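Local coordinates for protein agarase (Pseudoalteromonas fuliginea, PDB 6XJ9) that probably hydrolyses agarose, the red-algal galactan, as a glycoside hydrolase of family 50, at residues A[217-222]-A[357-362]; A[372-377]-A[402-407]; A[396-401]-A[735-740]. One frame throughout, in Å; residues are numbered along the deposited sequence.

Contact 1 of 3, residues A[217-222]-A[357-362]; sequences AFLTKI and SQVRKN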
loop_
_atom_site.group_PDB
_atom_site.type_symbol
_atom_site.label_atom_id
_atom_site.label_comp_id
_atom_site.label_asym_id
_atom_site.label_seq_id
_atom_site.Cartn_x
_atom_site.Cartn_y
_atom_site.Cartn_z
ATOM N N ALA A 217 4.388 -2.723 -33.203
ATOM C CA ALA A 217 5.599 -2.609 -32.402
ATOM C C ALA A 217 5.365 -3.089 -30.963
ATOM O O ALA A 217 6.133 -2.744 -30.071
ATOM C CB ALA A 217 6.108 -1.182 -32.444
ATOM N N PHE A 218 4.342 -3.923 -30.734
ATOM C CA PHE A 218 3.962 -4.264 -29.367
ATOM C C PHE A 218 4.978 -5.194 -28.701
ATOM O O PHE A 218 4.998 -5.293 -27.473
ATOM C CB PHE A 218 2.555 -4.859 -29.288
ATOM C CG PHE A 218 2.438 -6.327 -29.618
ATOM C CD1 PHE A 218 2.593 -6.781 -30.922
ATOM C CD2 PHE A 218 2.120 -7.253 -28.638
ATOM C CE1 PHE A 218 2.470 -8.131 -31.232
ATOM C CE2 PHE A 218 1.983 -8.600 -28.943
ATOM C CZ PHE A 218 2.149 -9.039 -30.241
ATOM N N LEU A 219 5.783 -5.908 -29.494
ATOM C CA LEU A 219 6.823 -6.756 -28.925
ATOM C C LEU A 219 8.204 -6.163 -29.199
ATOM O O LEU A 219 9.211 -6.844 -29.021
ATOM C CB LEU A 219 6.723 -8.168 -29.513
ATOM C CG LEU A 219 5.513 -8.994 -29.074
ATOM C CD1 LEU A 219 5.344 -10.222 -29.965
ATOM C CD2 LEU A 219 5.628 -9.413 -27.611
ATOM N N THR A 220 8.242 -4.899 -29.630
ATOM C CA THR A 220 9.484 -4.239 -30.009
ATOM C C THR A 220 9.977 -3.409 -28.833
ATOM O O THR A 220 9.266 -2.522 -28.353
ATOM C CB THR A 220 9.300 -3.379 -31.268
ATOM O OG1 THR A 220 8.922 -4.279 -32.305
ATOM C CG2 THR A 220 10.555 -2.637 -31.674
ATOM N N LYS A 221 11.183 -3.758 -28.365
ATOM C CA LYS A 221 11.926 -3.009 -27.365
ATOM C C LYS A 221 11.075 -2.787 -26.115
ATOM O O LYS A 221 10.948 -1.661 -25.625
ATOM C CB LYS A 221 12.505 -1.737 -27.994
ATOM C CG LYS A 221 13.482 -2.003 -29.132
ATOM C CD LYS A 221 14.514 -0.915 -29.324
ATOM C CE LYS A 221 14.009 0.246 -30.145
ATOM N NZ LYS A 221 14.985 1.365 -30.144
ATOM N N ILE A 222 10.527 -3.897 -25.595
ATOM C CA ILE A 222 9.671 -3.872 -24.418
ATOM C C ILE A 222 10.504 -4.025 -23.143
ATOM O O ILE A 222 9.996 -3.796 -22.048
ATOM C CB ILE A 222 8.548 -4.931 -24.533
ATOM C CG1 ILE A 222 9.097 -6.345 -24.741
ATOM C CG2 ILE A 222 7.583 -4.532 -25.641
ATOM C CD1 ILE A 222 8.046 -7.452 -24.629
ATOM N N SER A 357 15.643 -16.489 -33.531
ATOM C CA SER A 357 14.324 -15.872 -33.469
ATOM C C SER A 357 14.436 -14.351 -33.515
ATOM O O SER A 357 14.874 -13.726 -32.544
ATOM C CB SER A 357 13.551 -16.303 -32.254
ATOM O OG SER A 357 12.377 -15.511 -32.121
ATOM N N GLN A 358 13.999 -13.776 -34.645
ATOM C CA GLN A 358 13.979 -12.334 -34.835
ATOM C C GLN A 358 13.050 -11.693 -33.806
ATOM O O GLN A 358 13.347 -10.616 -33.287
ATOM C CB GLN A 358 13.567 -11.967 -36.266
ATOM C CG GLN A 358 14.722 -11.979 -37.255
ATOM C CD GLN A 358 15.761 -10.920 -36.963
ATOM O OE1 GLN A 358 15.505 -9.926 -36.287
ATOM N NE2 GLN A 358 16.964 -11.133 -37.469
ATOM N N VAL A 359 11.933 -12.375 -33.517
ATOM C CA VAL A 359 10.935 -11.865 -32.589
ATOM C C VAL A 359 11.559 -11.739 -31.203
ATOM O O VAL A 359 11.356 -10.723 -30.540
ATOM C CB VAL A 359 9.642 -12.709 -32.584
ATOM C CG1 VAL A 359 8.706 -12.327 -31.450
ATOM C CG2 VAL A 359 8.907 -12.596 -33.913
ATOM N N ARG A 360 12.326 -12.753 -30.782
ATOM C CA ARG A 360 12.995 -12.703 -29.486
ATOM C C ARG A 360 14.053 -11.600 -29.468
ATOM O O ARG A 360 14.117 -10.823 -28.521
ATOM C CB ARG A 360 13.607 -14.048 -29.082
ATOM C CG ARG A 360 12.603 -15.169 -28.838
ATOM C CD ARG A 360 11.675 -14.961 -27.651
ATOM N NE ARG A 360 12.387 -14.798 -26.389
ATOM C CZ ARG A 360 11.803 -14.665 -25.196
ATOM N NH1 ARG A 360 10.483 -14.713 -25.076
ATOM N NH2 ARG A 360 12.549 -14.514 -24.119
ATOM N N LYS A 361 14.889 -11.539 -30.507
ATOM C CA LYS A 361 15.960 -10.551 -30.540
ATOM C C LYS A 361 15.383 -9.160 -30.279
ATOM O O LYS A 361 15.923 -8.412 -29.468
ATOM C CB LYS A 361 16.759 -10.626 -31.848
ATOM C CG LYS A 361 17.838 -9.559 -32.020
ATOM C CD LYS A 361 18.439 -9.530 -33.418
ATOM C CE LYS A 361 19.242 -8.279 -33.717
ATOM N NZ LYS A 361 18.471 -7.039 -33.442
ATOM N N ASN A 362 14.245 -8.852 -30.916
ATOM C CA ASN A 362 13.739 -7.484 -30.978
ATOM C C ASN A 362 13.013 -7.060 -29.699
ATOM O O ASN A 362 12.662 -5.887 -29.552
ATOM C CB ASN A 362 12.916 -7.247 -32.246
ATOM C CG ASN A 362 13.797 -7.165 -33.475
ATOM O OD1 ASN A 362 14.819 -6.478 -33.466
ATOM N ND2 ASN A 362 13.412 -7.861 -34.535
HETATM O O HOH W 1 9.993 -8.405 -30.902
#
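Lys-221 and Asn-362 make the close part of this contact through their backbones. Lys-221 N donates to Asn-362 O over 2.9 Å, and the bond is nearly straight at 167°. Nearby, a water bridges the two segments. It donates to Leu-219 O at 2.6 Å and to Val-359 O at 2.7 Å. Two carbonyls are thus satisfied without a direct bond between the chains. Each side has its own local fold. Residues 217-220 form a type I beta turn, in a loop that follows strand 199-210 of the agarase CBM-like domain. Residues 358-361 form a short helix with Ser-357 as its N-cap, whose OG accepts from Arg-360 N at 3.1 Å. The Arg-360 guanidinium bonds to the carbonyls of Ser-155, Leu-316 and Thr-723. The outer side is looser. Leu-219 CD1 meets Val-359 CG1 at 4.2 Å, tip to tip, and Leu-219 also rests on Pro-161. Lys-221 keeps CG beside its own backbone N (chi1 -61°), 4.0 Å from Asn-362 O. The chain then bends at chi3 and carries the ammonium group away from the helix, on the exposed side.

Contact 2 of 3, residues A[372-377]-A[402-407]; sequences DTLGKH and LERKYG
Glu-403 reaches from helix 397-406 to the 3-10 segment 373-377, where Lys-376 and His-377 hold its carboxylate. Two polar bonds grip the carboxylate. Lys-376 NZ forms a short salt bridge of 2.5 Å with Glu-403 OE2, on the syn lone pair. The same NZ donates to Thr-373 O at 3.0 Å, from above the carbonyl plane. His-377 NE2 donates to Glu-403 OE1 at 2.6 Å, with a bent N-H...O angle of 140°. Ring and carboxylate planes stand 89° apart. With CG opposite the backbone N (chi1 -175°) and the chain extended, Glu-403 reaches the 3-10 segment directly. Replacing Glu-403 with an alanine would probably leave Lys-376 without its counter-charge and His-377 NE2 without its acceptor.

Packing contacts flank this site. Leu-374 CD2 lies 3.6 Å from Glu-403 OE1 and at the edge of the His-377 ring. Its other methyl, CD1, sits over one face of the Arg-404 guanidinium, 3.7 Å from Arg-404 NH1. That arginine donates through NH2 to Glu-225 O. Lys-376 CG packs on one face of the imidazole, and Ala-399 and Ala-400 of the helix also touch this ring.

With Glu-403 in place, its carboxylate probably favours a protonated imidazole, although the nearby ammonium group of Lys-376 probably tempers this.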
loop_
_atom_site.group_PDB
_atom_site.type_symbol
_atom_site.label_atom_id
_atom_site.label_comp_id
_atom_site.label_asym_id
_atom_site.label_seq_id
_atom_site.Cartn_x
_atom_site.Cartn_y
_atom_site.Cartn_z
ATOM N N ASP A 372 32.055 -7.860 -22.894
ATOM C CA ASP A 372 31.686 -6.948 -21.819
ATOM C C ASP A 372 31.763 -7.677 -20.481
ATOM O O ASP A 372 31.607 -8.893 -20.435
ATOM C CB ASP A 372 30.279 -6.367 -22.011
ATOM C CG ASP A 372 30.130 -5.511 -23.257
ATOM O OD1 ASP A 372 31.153 -5.254 -23.912
ATOM O OD2 ASP A 372 28.991 -5.107 -23.562
ATOM N N THR A 373 31.982 -6.916 -19.400
ATOM C CA THR A 373 31.890 -7.430 -18.039
ATOM C C THR A 373 30.568 -8.172 -17.847
ATOM O O THR A 373 30.565 -9.325 -17.411
ATOM C CB THR A 373 32.102 -6.310 -17.010
ATOM O OG1 THR A 373 33.501 -6.037 -16.999
ATOM C CG2 THR A 373 31.668 -6.671 -15.605
ATOM N N LEU A 374 29.461 -7.512 -18.227
ATOM C CA LEU A 374 28.115 -8.027 -18.023
ATOM C C LEU A 374 27.786 -9.108 -19.052
ATOM O O LEU A 374 26.684 -9.664 -19.049
ATOM C CB LEU A 374 27.119 -6.864 -18.081
ATOM C CG LEU A 374 27.242 -5.832 -16.954
ATOM C CD1 LEU A 374 26.238 -4.708 -17.141
ATOM C CD2 LEU A 374 27.084 -6.465 -15.577
ATOM N N GLY A 375 28.763 -9.407 -19.917
ATOM C CA GLY A 375 28.658 -10.491 -20.879
ATOM C C GLY A 375 28.718 -11.867 -20.219
ATOM O O GLY A 375 28.445 -12.878 -20.863
ATOM N N LYS A 376 29.078 -11.901 -18.930
ATOM C CA LYS A 376 29.197 -13.160 -18.216
ATOM C C LYS A 376 27.809 -13.684 -17.839
ATOM O O LYS A 376 27.675 -14.840 -17.450
ATOM C CB LYS A 376 30.141 -13.015 -17.017
ATOM C CG LYS A 376 29.643 -12.134 -15.880
ATOM C CD LYS A 376 30.436 -12.298 -14.584
ATOM C CE LYS A 376 31.831 -11.709 -14.640
ATOM N NZ LYS A 376 31.796 -10.236 -14.814
ATOM N N HIS A 377 26.780 -12.838 -17.989
ATOM C CA HIS A 377 25.416 -13.214 -17.644
ATOM C C HIS A 377 24.683 -13.879 -18.803
ATOM O O HIS A 377 23.508 -14.204 -18.668
ATOM C CB HIS A 377 24.678 -12.048 -16.977
ATOM C CG HIS A 377 25.474 -11.523 -15.834
ATOM N ND1 HIS A 377 25.803 -12.318 -14.757
ATOM C CD2 HIS A 377 26.097 -10.339 -15.647
ATOM C CE1 HIS A 377 26.550 -11.627 -13.924
ATOM N NE2 HIS A 377 26.753 -10.408 -14.453
ATOM N N LEU A 402 22.796 -7.634 -10.239
ATOM C CA LEU A 402 23.527 -7.976 -9.026
ATOM C C LEU A 402 24.978 -7.521 -9.142
ATOM O O LEU A 402 25.560 -7.045 -8.165
ATOM C CB LEU A 402 23.485 -9.489 -8.790
ATOM C CG LEU A 402 22.158 -10.086 -8.319
ATOM C CD1 LEU A 402 22.368 -11.547 -7.948
ATOM C CD2 LEU A 402 21.590 -9.323 -7.130
ATOM N N GLU A 403 25.572 -7.743 -10.318
ATOM C CA GLU A 403 26.962 -7.376 -10.531
ATOM C C GLU A 403 27.086 -5.856 -10.618
ATOM O O GLU A 403 28.039 -5.285 -10.093
ATOM C CB GLU A 403 27.526 -8.057 -11.773
ATOM C CG GLU A 403 29.008 -7.778 -11.958
ATOM C CD GLU A 403 29.662 -8.550 -13.088
ATOM O OE1 GLU A 403 28.930 -9.132 -13.907
ATOM O OE2 GLU A 403 30.904 -8.566 -13.138
ATOM N N ARG A 404 26.100 -5.208 -11.254
ATOM C CA ARG A 404 26.069 -3.753 -11.305
ATOM C C ARG A 404 25.978 -3.196 -9.883
ATOM O O ARG A 404 26.611 -2.194 -9.559
ATOM C CB ARG A 404 24.903 -3.265 -12.175
ATOM C CG ARG A 404 25.171 -3.316 -13.675
ATOM C CD ARG A 404 24.183 -2.487 -14.484
ATOM N NE ARG A 404 23.080 -3.334 -14.876
ATOM C CZ ARG A 404 22.583 -3.498 -16.101
ATOM N NH1 ARG A 404 23.049 -2.820 -17.140
ATOM N NH2 ARG A 404 21.580 -4.342 -16.267
ATOM N N LYS A 405 25.199 -3.875 -9.035
ATOM C CA LYS A 405 24.813 -3.338 -7.740
ATOM C C LYS A 405 25.888 -3.640 -6.696
ATOM O O LYS A 405 26.162 -2.799 -5.840
ATOM C CB LYS A 405 23.465 -3.914 -7.290
ATOM C CG LYS A 405 22.880 -3.316 -6.020
ATOM C CD LYS A 405 21.456 -3.798 -5.806
ATOM C CE LYS A 405 20.819 -3.293 -4.531
ATOM N NZ LYS A 405 19.408 -3.747 -4.449
ATOM N N TYR A 406 26.453 -4.849 -6.769
ATOM C CA TYR A 406 27.245 -5.408 -5.683
ATOM C C TYR A 406 28.636 -5.794 -6.173
ATOM O O TYR A 406 29.440 -6.330 -5.414
ATOM C CB TYR A 406 26.599 -6.698 -5.168
ATOM C CG TYR A 406 25.245 -6.564 -4.513
ATOM C CD1 TYR A 406 25.097 -5.925 -3.295
ATOM C CD2 TYR A 406 24.113 -7.130 -5.084
ATOM C CE1 TYR A 406 23.857 -5.811 -2.680
ATOM C CE2 TYR A 406 22.866 -7.033 -4.478
ATOM C CZ TYR A 406 22.736 -6.377 -3.268
ATOM O OH TYR A 406 21.515 -6.275 -2.660
ATOM N N GLY A 407 28.903 -5.570 -7.457
ATOM C CA GLY A 407 30.124 -6.105 -8.044
ATOM C C GLY A 407 31.158 -5.029 -8.371
ATOM O O GLY A 407 32.114 -5.310 -9.093
#

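Contact 3 of 3, residues A[396-401]-A[735-740]; sequences SFYAAN and GFISVT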
loop_
_atom_site.group_PDB
_atom_site.type_symbol
_atom_site.label_atom_id
_atom_site.label_comp_id
_atom_site.label_asym_id
_atom_site.label_seq_id
_atom_site.Cartn_x
_atom_site.Cartn_y
_atom_site.Cartn_z
ATOM N N SER A 396 20.515 -13.203 -18.185
ATOM C CA SER A 396 19.929 -12.940 -16.875
ATOM C C SER A 396 20.079 -11.467 -16.485
ATOM O O SER A 396 21.140 -11.049 -16.023
ATOM C CB SER A 396 20.517 -13.840 -15.827
ATOM O OG SER A 396 19.911 -13.573 -14.569
ATOM N N PHE A 397 19.001 -10.686 -16.635
ATOM C CA PHE A 397 19.059 -9.280 -16.267
ATOM C C PHE A 397 19.160 -9.131 -14.748
ATOM O O PHE A 397 19.774 -8.178 -14.259
ATOM C CB PHE A 397 17.902 -8.485 -16.883
ATOM C CG PHE A 397 17.956 -8.330 -18.385
ATOM C CD1 PHE A 397 18.710 -7.322 -18.970
ATOM C CD2 PHE A 397 17.243 -9.186 -19.210
ATOM C CE1 PHE A 397 18.762 -7.193 -20.351
ATOM C CE2 PHE A 397 17.286 -9.055 -20.592
ATOM C CZ PHE A 397 18.041 -8.051 -21.161
ATOM N N TYR A 398 18.570 -10.077 -14.002
ATOM C CA TYR A 398 18.676 -10.007 -12.554
ATOM C C TYR A 398 20.134 -10.171 -12.124
ATOM O O TYR A 398 20.619 -9.382 -11.321
ATOM C CB TYR A 398 17.742 -10.980 -11.829
ATOM C CG TYR A 398 17.886 -10.899 -10.328
ATOM C CD1 TYR A 398 17.370 -9.824 -9.616
ATOM C CD2 TYR A 398 18.603 -11.857 -9.624
ATOM C CE1 TYR A 398 17.529 -9.727 -8.243
ATOM C CE2 TYR A 398 18.775 -11.776 -8.252
ATOM C CZ TYR A 398 18.235 -10.706 -7.559
ATOM O OH TYR A 398 18.380 -10.616 -6.204
ATOM N N ALA A 399 20.830 -11.174 -12.670
ATOM C CA ALA A 399 22.227 -11.400 -12.323
ATOM C C ALA A 399 23.086 -10.213 -12.770
ATOM O O ALA A 399 23.985 -9.798 -12.045
ATOM C CB ALA A 399 22.722 -12.687 -12.937
ATOM N N ALA A 400 22.814 -9.670 -13.968
ATOM C CA ALA A 400 23.522 -8.478 -14.420
ATOM C C ALA A 400 23.364 -7.346 -13.400
ATOM O O ALA A 400 24.337 -6.679 -13.040
ATOM C CB ALA A 400 23.058 -8.073 -15.799
ATOM N N ASN A 401 22.134 -7.159 -12.909
ATOM C CA ASN A 401 21.836 -6.138 -11.916
ATOM C C ASN A 401 22.615 -6.362 -10.621
ATOM O O ASN A 401 23.039 -5.393 -9.989
ATOM C CB ASN A 401 20.331 -5.981 -11.708
ATOM C CG ASN A 401 19.672 -5.354 -12.916
ATOM O OD1 ASN A 401 20.330 -4.654 -13.695
ATOM N ND2 ASN A 401 18.384 -5.611 -13.086
ATOM N N GLY A 735 7.577 -12.379 -7.745
ATOM C CA GLY A 735 8.720 -12.011 -6.917
ATOM C C GLY A 735 8.329 -11.255 -5.649
ATOM O O GLY A 735 7.429 -10.415 -5.671
ATOM N N PHE A 736 9.041 -11.553 -4.550
ATOM C CA PHE A 736 9.110 -10.660 -3.396
ATOM C C PHE A 736 9.960 -9.430 -3.724
ATOM O O PHE A 736 9.821 -8.386 -3.071
ATOM C CB PHE A 736 9.604 -11.407 -2.151
ATOM C CG PHE A 736 8.591 -11.469 -1.032
ATOM C CD1 PHE A 736 8.778 -10.750 0.137
ATOM C CD2 PHE A 736 7.428 -12.210 -1.166
ATOM C CE1 PHE A 736 7.835 -10.786 1.154
ATOM C CE2 PHE A 736 6.488 -12.249 -0.149
ATOM C CZ PHE A 736 6.691 -11.536 1.011
ATOM N N ILE A 737 10.840 -9.575 -4.731
ATOM C CA ILE A 737 11.704 -8.507 -5.224
ATOM C C ILE A 737 11.637 -8.467 -6.754
ATOM O O ILE A 737 11.404 -9.490 -7.397
ATOM C CB ILE A 737 13.164 -8.701 -4.754
ATOM C CG1 ILE A 737 13.938 -9.661 -5.662
ATOM C CG2 ILE A 737 13.257 -9.096 -3.283
ATOM C CD1 ILE A 737 15.297 -10.053 -5.134
ATOM N N SER A 738 11.909 -7.285 -7.328
ATOM C CA SER A 738 11.895 -7.065 -8.769
ATOM C C SER A 738 13.224 -7.478 -9.398
ATOM O O SER A 738 14.163 -7.857 -8.704
ATOM C CB SER A 738 11.595 -5.610 -9.079
ATOM O OG SER A 738 12.735 -4.804 -8.790
ATOM N N VAL A 739 13.303 -7.357 -10.731
ATOM C CA VAL A 739 14.481 -7.712 -11.503
ATOM C C VAL A 739 15.668 -6.794 -11.174
ATOM O O VAL A 739 16.808 -7.137 -11.483
ATOM C CB VAL A 739 14.138 -7.667 -13.008
ATOM C CG1 VAL A 739 13.765 -6.261 -13.467
ATOM C CG2 VAL A 739 15.243 -8.234 -13.873
ATOM N N THR A 740 15.415 -5.606 -10.616
ATOM C CA THR A 740 16.496 -4.698 -10.232
ATOM C C THR A 740 16.842 -4.832 -8.739
ATOM O O THR A 740 17.476 -3.941 -8.165
ATOM C CB THR A 740 16.181 -3.237 -10.588
ATOM O OG1 THR A 740 14.928 -2.870 -10.008
ATOM C CG2 THR A 740 16.171 -2.963 -12.078
#
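The N-terminal part of helix 397-406, through Tyr-398 and Asn-401, packs on Val-739 in the long loop between strand 709-714 and helix 745-763. The parallel strands around 709-714 are consistent with the catalytic (beta/alpha)8 barrel of family 50. Val-739 O is the focus. Asn-401 ND2 donates to it at 2.7 Å with an angle of 169°. The acceptor lies in the amide plane, but the donor sits 46° out of the carbonyl plane. Tyr-398 approaches the same Val-739 O with CD1 of its ring edge at 3.3 Å. Tyr-398 CA adds a CA-H...O contact to Val-739 O at 3.6 Å. Asn-401 ND2 also donates to Phe-226 O, and Asn-401 OD1 accepts from Arg-404, which fixes the rotation of the amide. Beside this, Val-739 CG2 rests 4.0 Å from Phe-397 CB and also meets Tyr-398 CB. The tyrosine CG stands opposite the backbone N (chi1 179°), and the ring extends along the loop to Ile-737. There Ile-737 CD1 lies 3.8 Å from Tyr-398 CE1, the two side chains crossing at about a right angle. Tyr-398 OH bonds to Asp-741. Ser-396 caps the helix start, its OG accepting from Ala-399 N. Ile-737 also packs on Arg-424 and Trp-428 of helix 413-428, while Phe-736 packs on helix 745-763.

Overall arrangement
From the N terminus, contact 1 comes first. It joins the loop after strand 199-210 to helix 358-361, and so closes a loop that includes helix 242-252 and strands 282-286, 289-293, 299-305 and 315-320. Contact 2 opens only after contact 1 has closed. It spans the short excursion through strands 378-381 and 392-395. Contact 3 opens at 396-401, before contact 2 closes at 402-407, so these two cross. The loop of contact 3 runs on to 735-740, near the C-terminal helix 745-763. Contacts 2 and 3 share helix 397-406 and touch, with centres about 12 Å apart. Contact 1 stands apart, its centre about 20 Å from that of contact 3.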